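Local coordinates for ABC transporter binding protein AcbH (PDB 3OO8) that binds beta-D-galactopyranose as the extracellular solute receptor of a bacterial ABC transporter, at residues F70-I74 with A86-A90; P136-Y140 with W337-L341; L191-D195 with Q369-R373; D297-D301 with E372-V376. The protein carries 2 engineered substitutions. All coordinates share one frame; numbering follows the deposited sequence.

Contact 1: residues F70-I74 with A86-A90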
loop_
_atom_site.group_PDB
_atom_site.type_symbol
_atom_site.label_atom_id
_atom_site.label_comp_id
_atom_site.label_asym_id
_atom_site.label_seq_id
_atom_site.Cartn_x
_atom_site.Cartn_y
_atom_site.Cartn_z
ATOM N N PHE A 70 -7.933 14.804 -10.038
ATOM C CA PHE A 70 -7.657 15.335 -8.698
ATOM C C PHE A 70 -6.192 15.065 -8.325
ATOM O O PHE A 70 -5.491 15.958 -7.826
ATOM C CB PHE A 70 -8.592 14.671 -7.660
ATOM C CG PHE A 70 -8.540 15.321 -6.313
ATOM C CD1 PHE A 70 -9.375 16.416 -6.045
ATOM C CD2 PHE A 70 -7.674 14.838 -5.317
ATOM C CE1 PHE A 70 -9.336 17.070 -4.800
ATOM C CE2 PHE A 70 -7.617 15.494 -4.068
ATOM C CZ PHE A 70 -8.462 16.584 -3.814
ATOM N N GLN A 71 -5.735 13.836 -8.540
ATOM C CA GLN A 71 -4.362 13.465 -8.231
ATOM C C GLN A 71 -3.428 14.411 -9.001
ATOM O O GLN A 71 -2.531 15.043 -8.430
ATOM C CB GLN A 71 -4.111 12.025 -8.706
ATOM C CG GLN A 71 -5.189 11.049 -8.253
ATOM C CD GLN A 71 -5.376 11.037 -6.754
ATOM O OE1 GLN A 71 -6.391 11.504 -6.246
ATOM N NE2 GLN A 71 -4.392 10.509 -6.035
ATOM N N ASN A 72 -3.688 14.533 -10.294
ATOM C CA ASN A 72 -2.801 15.320 -11.173
ATOM C C ASN A 72 -2.748 16.797 -10.797
ATOM O O ASN A 72 -1.713 17.445 -10.999
ATOM C CB ASN A 72 -3.182 15.142 -12.646
ATOM C CG ASN A 72 -2.836 13.771 -13.185
ATOM O OD1 ASN A 72 -1.964 13.067 -12.661
ATOM N ND2 ASN A 72 -3.521 13.385 -14.262
ATOM N N ASN A 73 -3.841 17.320 -10.236
ATOM C CA ASN A 73 -3.915 18.743 -9.903
ATOM C C ASN A 73 -3.589 19.080 -8.453
ATOM O O ASN A 73 -3.677 20.247 -8.058
ATOM C CB ASN A 73 -5.306 19.293 -10.274
ATOM C CG ASN A 73 -5.410 20.826 -10.131
ATOM O OD1 ASN A 73 -4.603 21.580 -10.697
ATOM N ND2 ASN A 73 -6.439 21.282 -9.411
ATOM N N ILE A 74 -3.190 18.090 -7.663
ATOM C CA ILE A 74 -3.051 18.323 -6.217
ATOM C C ILE A 74 -2.233 19.534 -5.756
ATOM O O ILE A 74 -2.688 20.301 -4.912
ATOM C CB ILE A 74 -2.640 17.022 -5.454
ATOM C CG1 ILE A 74 -2.786 17.194 -3.938
ATOM C CG2 ILE A 74 -1.235 16.553 -5.841
ATOM C CD1 ILE A 74 -4.196 17.422 -3.486
ATOM N N ALA A 86 -9.659 17.498 2.377
ATOM C CA ALA A 86 -9.519 16.758 1.129
ATOM C C ALA A 86 -9.062 15.309 1.289
ATOM O O ALA A 86 -8.421 14.938 2.242
ATOM C CB ALA A 86 -8.565 17.526 0.166
ATOM N N THR A 87 -9.431 14.478 0.340
ATOM C CA THR A 87 -8.919 13.142 0.289
ATOM C C THR A 87 -7.461 13.096 -0.142
ATOM O O THR A 87 -7.081 13.749 -1.106
ATOM C CB THR A 87 -9.664 12.374 -0.803
ATOM O OG1 THR A 87 -9.672 13.132 -2.029
ATOM C CG2 THR A 87 -11.115 12.115 -0.360
ATOM N N TRP A 88 -6.646 12.309 0.551
ATOM C CA TRP A 88 -5.281 12.101 0.073
ATOM C C TRP A 88 -4.803 10.742 0.589
ATOM O O TRP A 88 -5.610 9.866 0.870
ATOM C CB TRP A 88 -4.338 13.275 0.460
ATOM C CG TRP A 88 -3.080 13.259 -0.372
ATOM C CD1 TRP A 88 -1.789 13.112 0.072
ATOM C CD2 TRP A 88 -3.006 13.337 -1.802
ATOM N NE1 TRP A 88 -0.928 13.088 -0.999
ATOM C CE2 TRP A 88 -1.641 13.215 -2.158
ATOM C CE3 TRP A 88 -3.957 13.474 -2.818
ATOM C CZ2 TRP A 88 -1.211 13.222 -3.496
ATOM C CZ3 TRP A 88 -3.512 13.512 -4.165
ATOM C CH2 TRP A 88 -2.158 13.378 -4.468
ATOM N N PHE A 89 -3.499 10.559 0.755
ATOM C CA PHE A 89 -3.002 9.259 1.234
ATOM C C PHE A 89 -1.578 9.430 1.751
ATOM O O PHE A 89 -0.897 10.419 1.433
ATOM C CB PHE A 89 -3.043 8.245 0.078
ATOM C CG PHE A 89 -2.505 8.791 -1.225
ATOM C CD1 PHE A 89 -1.132 8.786 -1.512
ATOM C CD2 PHE A 89 -3.378 9.295 -2.175
ATOM C CE1 PHE A 89 -0.652 9.273 -2.725
ATOM C CE2 PHE A 89 -2.903 9.796 -3.371
ATOM C CZ PHE A 89 -1.554 9.798 -3.646
ATOM N N ALA A 90 -1.137 8.472 2.555
ATOM C CA ALA A 90 0.200 8.504 3.122
ATOM C C ALA A 90 1.284 8.429 2.039
ATOM O O ALA A 90 1.059 7.922 0.925
ATOM C CB ALA A 90 0.366 7.370 4.176
#

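Contact 2: residues P136-Y140 with W337-L341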
loop_
_atom_site.group_PDB
_atom_site.type_symbol
_atom_site.label_atom_id
_atom_site.label_comp_id
_atom_site.label_asym_id
_atom_site.label_seq_id
_atom_site.Cartn_x
_atom_site.Cartn_y
_atom_site.Cartn_z
ATOM N N PRO A 136 -5.931 8.709 8.834
ATOM C CA PRO A 136 -6.100 7.588 7.880
ATOM C C PRO A 136 -7.448 6.915 8.050
ATOM O O PRO A 136 -8.075 7.041 9.113
ATOM C CB PRO A 136 -4.987 6.624 8.318
ATOM C CG PRO A 136 -4.843 6.822 9.757
ATOM C CD PRO A 136 -5.123 8.297 10.002
ATOM N N LEU A 137 -7.872 6.177 7.024
ATOM C CA LEU A 137 -9.180 5.503 7.053
ATOM C C LEU A 137 -9.048 3.999 6.859
ATOM O O LEU A 137 -9.602 3.235 7.653
ATOM C CB LEU A 137 -10.140 6.095 5.993
ATOM C CG LEU A 137 -11.603 5.678 6.225
ATOM C CD1 LEU A 137 -12.161 6.260 7.532
ATOM C CD2 LEU A 137 -12.427 6.129 5.008
ATOM N N TYR A 138 -8.330 3.552 5.820
ATOM C CA TYR A 138 -8.235 2.120 5.516
ATOM C C TYR A 138 -6.957 1.840 4.716
ATOM O O TYR A 138 -6.350 2.746 4.144
ATOM C CB TYR A 138 -9.446 1.603 4.692
ATOM C CG TYR A 138 -9.640 2.409 3.424
ATOM C CD1 TYR A 138 -8.825 2.178 2.303
ATOM C CD2 TYR A 138 -10.552 3.475 3.385
ATOM C CE1 TYR A 138 -8.925 2.989 1.146
ATOM C CE2 TYR A 138 -10.636 4.308 2.260
ATOM C CZ TYR A 138 -9.833 4.050 1.158
ATOM O OH TYR A 138 -9.941 4.876 0.072
ATOM N N ASN A 139 -6.582 0.573 4.699
ATOM C CA ASN A 139 -5.477 0.078 3.863
ATOM C C ASN A 139 -5.749 -1.350 3.398
ATOM O O ASN A 139 -6.804 -1.914 3.718
ATOM C CB ASN A 139 -4.091 0.303 4.502
ATOM C CG ASN A 139 -3.956 -0.273 5.901
ATOM O OD1 ASN A 139 -4.676 -1.199 6.295
ATOM N ND2 ASN A 139 -2.997 0.276 6.663
ATOM N N TYR A 140 -4.801 -1.963 2.678
ATOM C CA TYR A 140 -4.935 -3.381 2.271
ATOM C C TYR A 140 -3.513 -3.905 2.109
ATOM O O TYR A 140 -2.601 -3.135 1.851
ATOM C CB TYR A 140 -5.722 -3.525 0.963
ATOM C CG TYR A 140 -4.989 -2.940 -0.206
ATOM C CD1 TYR A 140 -4.103 -3.725 -0.945
ATOM C CD2 TYR A 140 -5.170 -1.609 -0.562
ATOM C CE1 TYR A 140 -3.407 -3.167 -2.016
ATOM C CE2 TYR A 140 -4.479 -1.064 -1.624
ATOM C CZ TYR A 140 -3.612 -1.853 -2.331
ATOM O OH TYR A 140 -2.888 -1.349 -3.412
ATOM N N TRP A 337 -12.257 -5.390 0.220
ATOM C CA TRP A 337 -10.825 -5.691 0.399
ATOM C C TRP A 337 -10.108 -4.773 1.382
ATOM O O TRP A 337 -9.259 -5.228 2.129
ATOM C CB TRP A 337 -10.072 -5.752 -0.936
ATOM C CG TRP A 337 -10.862 -6.571 -1.908
ATOM C CD1 TRP A 337 -11.499 -6.101 -3.011
ATOM C CD2 TRP A 337 -11.215 -7.963 -1.792
ATOM N NE1 TRP A 337 -12.203 -7.122 -3.623
ATOM C CE2 TRP A 337 -12.044 -8.271 -2.893
ATOM C CE3 TRP A 337 -10.899 -8.973 -0.886
ATOM C CZ2 TRP A 337 -12.553 -9.549 -3.104
ATOM C CZ3 TRP A 337 -11.420 -10.254 -1.099
ATOM C CH2 TRP A 337 -12.227 -10.521 -2.193
ATOM N N ASP A 338 -10.409 -3.488 1.339
ATOM C CA ASP A 338 -9.782 -2.562 2.281
ATOM C C ASP A 338 -10.239 -2.815 3.721
ATOM O O ASP A 338 -11.365 -3.263 3.974
ATOM C CB ASP A 338 -10.146 -1.132 1.907
ATOM C CG ASP A 338 -9.604 -0.727 0.546
ATOM O OD1 ASP A 338 -8.391 -0.869 0.337
ATOM O OD2 ASP A 338 -10.378 -0.248 -0.304
ATOM N N VAL A 339 -9.363 -2.508 4.667
ATOM C CA VAL A 339 -9.684 -2.668 6.086
ATOM C C VAL A 339 -9.274 -1.443 6.898
ATOM O O VAL A 339 -8.243 -0.785 6.645
ATOM C CB VAL A 339 -9.044 -3.958 6.707
ATOM C CG1 VAL A 339 -9.605 -5.222 5.997
ATOM C CG2 VAL A 339 -7.511 -3.933 6.519
ATOM N N GLY A 340 -10.121 -1.139 7.869
ATOM C CA GLY A 340 -9.863 -0.030 8.793
ATOM C C GLY A 340 -8.591 -0.201 9.626
ATOM O O GLY A 340 -8.196 -1.324 9.956
ATOM N N LEU A 341 -8.007 0.929 10.031
ATOM C CA LEU A 341 -6.805 0.912 10.879
ATOM C C LEU A 341 -7.121 1.009 12.364
ATOM O O LEU A 341 -6.225 0.809 13.197
ATOM C CB LEU A 341 -5.832 2.057 10.545
ATOM C CG LEU A 341 -4.998 1.889 9.280
ATOM C CD1 LEU A 341 -5.828 2.110 8.015
ATOM C CD2 LEU A 341 -3.816 2.887 9.336
HETATM O O HOH W 1 -5.463 -1.887 8.852
#

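Contact 3: residues L191-D195 with Q369-R373. Engineered in segment 369-373: Glu372 (natural residue Asp).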
loop_
_atom_site.group_PDB
_atom_site.type_symbol
_atom_site.label_atom_id
_atom_site.label_comp_id
_atom_site.label_asym_id
_atom_site.label_seq_id
_atom_site.Cartn_x
_atom_site.Cartn_y
_atom_site.Cartn_z
ATOM N N LEU A 191 7.288 -3.890 -8.762
ATOM C CA LEU A 191 7.799 -2.945 -7.760
ATOM C C LEU A 191 7.544 -3.498 -6.358
ATOM O O LEU A 191 8.329 -3.245 -5.443
ATOM C CB LEU A 191 7.130 -1.585 -7.895
ATOM C CG LEU A 191 7.246 -0.877 -9.261
ATOM C CD1 LEU A 191 6.670 0.535 -9.132
ATOM C CD2 LEU A 191 8.737 -0.858 -9.651
ATOM N N GLY A 192 6.451 -4.243 -6.187
ATOM C CA GLY A 192 6.126 -4.826 -4.870
ATOM C C GLY A 192 7.167 -5.829 -4.408
ATOM O O GLY A 192 7.375 -6.013 -3.217
ATOM N N THR A 193 7.749 -6.574 -5.346
ATOM C CA THR A 193 8.797 -7.522 -4.987
ATOM C C THR A 193 10.069 -6.763 -4.552
ATOM O O THR A 193 10.727 -7.151 -3.574
ATOM C CB THR A 193 9.071 -8.519 -6.124
ATOM O OG1 THR A 193 7.943 -9.402 -6.208
ATOM C CG2 THR A 193 10.313 -9.324 -5.811
ATOM N N PHE A 194 10.412 -5.698 -5.271
ATOM C CA PHE A 194 11.547 -4.880 -4.850
ATOM C C PHE A 194 11.324 -4.385 -3.417
ATOM O O PHE A 194 12.191 -4.552 -2.537
ATOM C CB PHE A 194 11.816 -3.667 -5.753
ATOM C CG PHE A 194 12.969 -2.843 -5.254
ATOM C CD1 PHE A 194 14.279 -3.123 -5.662
ATOM C CD2 PHE A 194 12.763 -1.839 -4.302
ATOM C CE1 PHE A 194 15.336 -2.411 -5.162
ATOM C CE2 PHE A 194 13.839 -1.131 -3.766
ATOM C CZ PHE A 194 15.123 -1.414 -4.213
ATOM N N ASP A 195 10.146 -3.813 -3.191
ATOM C CA ASP A 195 9.836 -3.268 -1.877
ATOM C C ASP A 195 9.970 -4.285 -0.758
ATOM O O ASP A 195 10.555 -4.002 0.287
ATOM C CB ASP A 195 8.412 -2.735 -1.831
ATOM C CG ASP A 195 8.193 -1.526 -2.713
ATOM O OD1 ASP A 195 9.140 -0.868 -3.209
ATOM O OD2 ASP A 195 6.956 -1.237 -2.868
ATOM N N GLN A 369 4.019 2.234 1.755
ATOM C CA GLN A 369 2.802 2.618 1.032
ATOM C C GLN A 369 2.835 2.217 -0.436
ATOM O O GLN A 369 2.009 2.721 -1.204
ATOM C CB GLN A 369 2.691 4.141 1.055
ATOM C CG GLN A 369 2.643 4.730 2.466
ATOM C CD GLN A 369 1.502 4.134 3.302
ATOM O OE1 GLN A 369 0.362 4.066 2.853
ATOM N NE2 GLN A 369 1.802 3.743 4.538
ATOM N N PHE A 370 3.764 1.313 -0.774
ATOM C CA PHE A 370 4.064 0.868 -2.166
ATOM C C PHE A 370 4.964 1.895 -2.837
ATOM O O PHE A 370 4.852 3.085 -2.581
ATOM C CB PHE A 370 2.796 0.574 -2.983
ATOM C CG PHE A 370 3.075 -0.083 -4.317
ATOM C CD1 PHE A 370 3.500 -1.412 -4.400
ATOM C CD2 PHE A 370 2.860 0.631 -5.488
ATOM C CE1 PHE A 370 3.733 -2.007 -5.652
ATOM C CE2 PHE A 370 3.093 0.031 -6.728
ATOM C CZ PHE A 370 3.528 -1.281 -6.796
ATOM N N MET A 371 5.879 1.425 -3.676
ATOM C CA MET A 371 6.876 2.337 -4.254
ATOM C C MET A 371 6.279 3.562 -4.931
ATOM O O MET A 371 6.809 4.667 -4.807
ATOM C CB MET A 371 7.794 1.581 -5.219
ATOM C CG MET A 371 8.966 2.477 -5.656
ATOM S SD MET A 371 10.006 1.704 -6.932
ATOM C CE MET A 371 10.681 0.296 -6.036
ATOM N N GLU A 372 5.160 3.389 -5.622
ATOM C CA GLU A 372 4.527 4.515 -6.310
ATOM C C GLU A 372 4.081 5.677 -5.414
ATOM O O GLU A 372 3.888 6.805 -5.910
ATOM C CB GLU A 372 3.346 4.015 -7.119
ATOM C CG GLU A 372 3.773 3.179 -8.283
ATOM C CD GLU A 372 3.739 3.922 -9.578
ATOM O OE1 GLU A 372 4.073 5.143 -9.611
ATOM O OE2 GLU A 372 3.345 3.253 -10.563
ATOM N N ARG A 373 3.900 5.406 -4.124
ATOM C CA ARG A 373 3.497 6.437 -3.172
ATOM C C ARG A 373 4.627 6.808 -2.241
ATOM O O ARG A 373 4.615 7.907 -1.672
ATOM C CB ARG A 373 2.287 5.952 -2.354
ATOM C CG ARG A 373 1.039 5.788 -3.187
ATOM C CD ARG A 373 -0.114 5.337 -2.297
ATOM N NE ARG A 373 -1.392 5.373 -3.013
ATOM C CZ ARG A 373 -2.577 5.249 -2.407
ATOM N NH1 ARG A 373 -2.619 5.098 -1.101
ATOM N NH2 ARG A 373 -3.713 5.312 -3.099
#

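Contact 4: residues D297-D301 with E372-V376. Engineered in segment 372-376: Glu372 (natural residue Asp).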
loop_
_atom_site.group_PDB
_atom_site.type_symbol
_atom_site.label_atom_id
_atom_site.label_comp_id
_atom_site.label_asym_id
_atom_site.label_seq_id
_atom_site.Cartn_x
_atom_site.Cartn_y
_atom_site.Cartn_z
ATOM N N ASP A 297 4.133 -3.391 2.637
ATOM C CA ASP A 297 3.451 -2.359 1.851
ATOM C C ASP A 297 1.946 -2.527 2.134
ATOM O O ASP A 297 1.363 -3.576 1.821
ATOM C CB ASP A 297 3.632 -2.635 0.327
ATOM C CG ASP A 297 4.883 -1.979 -0.294
ATOM O OD1 ASP A 297 5.443 -0.972 0.219
ATOM O OD2 ASP A 297 5.305 -2.484 -1.354
ATOM N N ALA A 298 1.322 -1.509 2.718
ATOM C CA ALA A 298 -0.133 -1.535 2.943
ATOM C C ALA A 298 -0.645 -0.136 2.614
ATOM O O ALA A 298 -0.779 0.723 3.495
ATOM C CB ALA A 298 -0.459 -1.958 4.385
ATOM N N PRO A 299 -0.899 0.144 1.326
ATOM C CA PRO A 299 -1.258 1.507 0.902
ATOM C C PRO A 299 -2.477 2.071 1.653
ATOM O O PRO A 299 -3.560 1.481 1.612
ATOM C CB PRO A 299 -1.564 1.341 -0.599
ATOM C CG PRO A 299 -0.714 0.151 -1.001
ATOM C CD PRO A 299 -0.791 -0.789 0.181
ATOM N N THR A 300 -2.275 3.214 2.324
ATOM C CA THR A 300 -3.234 3.754 3.265
ATOM C C THR A 300 -3.805 5.081 2.773
ATOM O O THR A 300 -3.079 6.076 2.542
ATOM C CB THR A 300 -2.547 3.990 4.643
ATOM O OG1 THR A 300 -1.956 2.761 5.103
ATOM C CG2 THR A 300 -3.559 4.455 5.696
ATOM N N ASP A 301 -5.123 5.103 2.640
ATOM C CA ASP A 301 -5.830 6.288 2.188
ATOM C C ASP A 301 -6.343 7.070 3.402
ATOM O O ASP A 301 -6.660 6.466 4.430
ATOM C CB ASP A 301 -7.015 5.932 1.292
ATOM C CG ASP A 301 -6.594 5.415 -0.080
ATOM O OD1 ASP A 301 -5.376 5.334 -0.376
ATOM O OD2 ASP A 301 -7.490 5.039 -0.877
ATOM N N GLU A 372 5.160 3.389 -5.622
ATOM C CA GLU A 372 4.527 4.515 -6.310
ATOM C C GLU A 372 4.081 5.677 -5.414
ATOM O O GLU A 372 3.888 6.805 -5.910
ATOM C CB GLU A 372 3.346 4.015 -7.119
ATOM C CG GLU A 372 3.773 3.179 -8.283
ATOM C CD GLU A 372 3.739 3.922 -9.578
ATOM O OE1 GLU A 372 4.073 5.143 -9.611
ATOM O OE2 GLU A 372 3.345 3.253 -10.563
ATOM N N ARG A 373 3.900 5.406 -4.124
ATOM C CA ARG A 373 3.497 6.437 -3.172
ATOM C C ARG A 373 4.627 6.808 -2.241
ATOM O O ARG A 373 4.615 7.907 -1.672
ATOM C CB ARG A 373 2.287 5.952 -2.354
ATOM C CG ARG A 373 1.039 5.788 -3.187
ATOM C CD ARG A 373 -0.114 5.337 -2.297
ATOM N NE ARG A 373 -1.392 5.373 -3.013
ATOM C CZ ARG A 373 -2.577 5.249 -2.407
ATOM N NH1 ARG A 373 -2.619 5.098 -1.101
ATOM N NH2 ARG A 373 -3.713 5.312 -3.099
ATOM N N ASP A 374 5.628 5.940 -2.084
ATOM C CA ASP A 374 6.719 6.280 -1.155
ATOM C C ASP A 374 7.837 7.122 -1.775
ATOM O O ASP A 374 8.636 7.727 -1.050
ATOM C CB ASP A 374 7.323 5.022 -0.501
ATOM C CG ASP A 374 6.480 4.507 0.659
ATOM O OD1 ASP A 374 6.025 5.362 1.464
ATOM O OD2 ASP A 374 6.373 3.272 0.780
ATOM N N THR A 375 7.924 7.112 -3.096
ATOM C CA THR A 375 8.898 7.956 -3.796
ATOM C C THR A 375 8.122 8.878 -4.724
ATOM O O THR A 375 6.880 8.844 -4.770
ATOM C CB THR A 375 9.973 7.122 -4.565
ATOM O OG1 THR A 375 11.042 7.992 -4.976
ATOM C CG2 THR A 375 9.387 6.411 -5.785
ATOM N N VAL A 376 8.824 9.743 -5.449
ATOM C CA VAL A 376 8.094 10.551 -6.418
ATOM C C VAL A 376 7.728 9.770 -7.669
ATOM O O VAL A 376 8.409 8.816 -8.056
ATOM C CB VAL A 376 8.808 11.858 -6.789
ATOM C CG1 VAL A 376 9.320 12.567 -5.539
ATOM C CG2 VAL A 376 9.938 11.581 -7.733
HETATM O O HOH W 2 7.255 1.152 -0.754
HETATM O O HOH W 3 -6.774 4.450 -3.210
#

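Contact 1: residues F70-I74 with A86-A90
Ile74 sets CG1 over one face of the Trp88 indole, and this pair is the tight part of the contact between helix residues 70-74 and strand residues 86-90. The evidence is a CH-pi contact: Ile74 CG1 stands 3.9 Å from the centroid of the six-membered ring and 17° off its normal, while Ile74 CG2 reaches Trp88 CH2 at 3.6 Å. Trp88 carries its CG anti to the backbone N (chi1 -163°), which swings the indole back to the helix. Its opposite face is taken by Phe89, whose CE2 lies 3.6 Å from the ring plane, so the indole is held between an aliphatic branch and a second ring. Phe70 adds a lighter apolar contact, its CZ meeting Ala86 CB at 4.1 Å with the methyl at the ring edge. The looser side is polar and partly exposed. There Gln71, bent at chi2, points NE2 at the edge of the Phe89 ring, but the residue is modelled in two conformers and this close approach, taken from one of them, is doubtful. Its OE1 is bonded to Asn35, and the residue belongs to the beta-D-galactose site. The helix and strand axes run almost perpendicular, 86° apart. Strand 85-89 pairs with strands 30-34 and 301-304, and helix 92-99 packs on the Ile74-Trp88 pair, Arg93 against both and Phe97 against Ile74.

Contact 2: residues P136-Y140 with W337-L341
Asn139 and Val339 pair through two backbone hydrogen bonds, Asn139 N to Val339 O at 2.9 Å and Val339 N to Asn139 O at 2.8 Å. This reciprocal bonding between the same two residues on antiparallel strands defines a hydrogen-bonded pair, and the bonds are fairly straight, with an N-H...O angle of 161° in the first. The carbonyl of Leu137 is met by a CA-H...O contact from Gly340 CA at 3.5 Å, and is buried with no other partner. Asp338 can be followed outward. Its CB rests 3.6 Å from Tyr138 CD1; CG, placed anti to the carbonyl carbon, lies against that same CD1; OD1 then turns to Tyr140 CD2 at 3.4 Å, while OD2 stays beside Tyr138 CE1. The carboxylate is thus set between two tyrosine rings, tilted 36° to the first and 54° to the second. Across the backbone from this acid, Leu341 CD1 packs against Tyr138 CA and, at 3.6 Å, against Asn139 ND2, the two side chains crossing at about a right angle. That amide nitrogen is bonded to Thr300 OG1, and a water donates to both Asn139 OD1 and Gly340 O, tying the side chain to the partner backbone. Tyr138 OH is bonded to Asp301 and Tyr36. The short, weakly bonded strand 339-340 thereby forms an antiparallel edge pairing on strand 134-147, within the mixed sheet of this class 2 solute-binding fold and next to sugar-site residues Trp142 and Gln266.

Contact 3: residues L191-D195 with Q369-R373
Met371 reaches into the first turn of helix 191-201, and its methyl makes the closest apolar contact here: CE is 3.4 Å from Phe194 CD2, approaching the ring obliquely. The chain runs straight through chi1 and chi2 (-171° and -174°) and then bends at chi3, which carries CE round to Phe194 and leaves SD 3.9 Å from Leu191 CD2. Leu191 crosses the methionine at about a right angle and serves a second partner as well, its CB lying 3.8 Å from Phe370 CZ. The Phe370 ring also comes obliquely against the helix backbone, with CE1 at 3.6 Å from Gly192 N. One polar link joins the segments: Met371 N donates to Asp195 OD2 at 3.0 Å, a weak bond because the N-H...O angle is only 128°. The same OD2 also lies very close to OD2 of another acid, Asp297. Asp195 OD1 meanwhile sits in the plane of the Phe194 ring, at its edge. In the next shell, Phe370 occupies the N-cap position of helix 371-374 and stacks on Trp142 of the galactose site. Glu372, an engineered residue, adds a peripheral contact through CG to Leu191 CD1. Beyond these, helix 377-392 packs on Leu191 and Met371, helix 204-212 closes over Phe194, Asp195 and Met371, and helix 220-232 covers Phe194, so the contact is enclosed by three helices.

Contact 4: residues D297-D301 with E372-V376
Arg373 and Asp301 form the salt bridge that dominates the contact. Both terminal nitrogens grip one oxygen: NH1 donates to Asp301 OD1 at 2.9 Å with an N-H...O angle of 155°, and NH2 donates to the same OD1 at 3.2 Å and a more bent 137°. OD1 lies at the edge of the guanidinium, in its plane, and the carboxylate is turned only 29° from that plane; the two flat groups are therefore nearly coplanar although the side chains cross at about a right angle. The arginine is extended from CG to NE, which carries its head across to the loop. Among water-mediated links, one water bridges Asp301 OD2, the oxygen held by Tyr138, and Arg373 NH2. Another donates to Asp297 OD1 and to Asp374 OD2 at 2.8 Å, joining two acids whose oxygens are 4.4 Å apart. That pair of like charges is probably eased by the water and by other donors, Ser368 for Asp297 and the backbone N of Gln369 for Asp374. Van der Waals contact is slight: Pro299 CB approaches Arg373 NH1 obliquely at 3.9 Å. Thr300 OG1 donates to Ala298 O at 2.9 Å, a bond within the loop. Phe89 supplies a cation-pi partner to the arginine. Arg373 is a beta-D-galactose-binding residue of this protein; no galactose is bound to this chain, and its NE instead holds a glycerol, probably from the crystallisation liquor. The arrangement is consistent with Asp301 being a second-shell acid that positions Arg373 in the sugar-binding site.

How the contacts relate
All four contacts are largely buried, but their chemistry differs. Contact 1 is mainly aromatic and aliphatic, contact 2 rests on backbone pairing, contact 3 on apolar side chains with one weak polar link, and contact 4 on a salt bridge and waters. Contacts 1 and 2 reach the same mixed sheet, their centres about 17 Å apart without touching. Contacts 3 and 4 share helix 371-374, with Glu372 and Arg373, and their centres lie about 7 Å apart. Contact 4, nearest the centre of the chain, touches all three others: through probable hydrogen bonds from Ala90 N to Thr300 O and from Leu137 N to Asp301 O, and through the neighbouring carboxylates of Asp195 and Asp297.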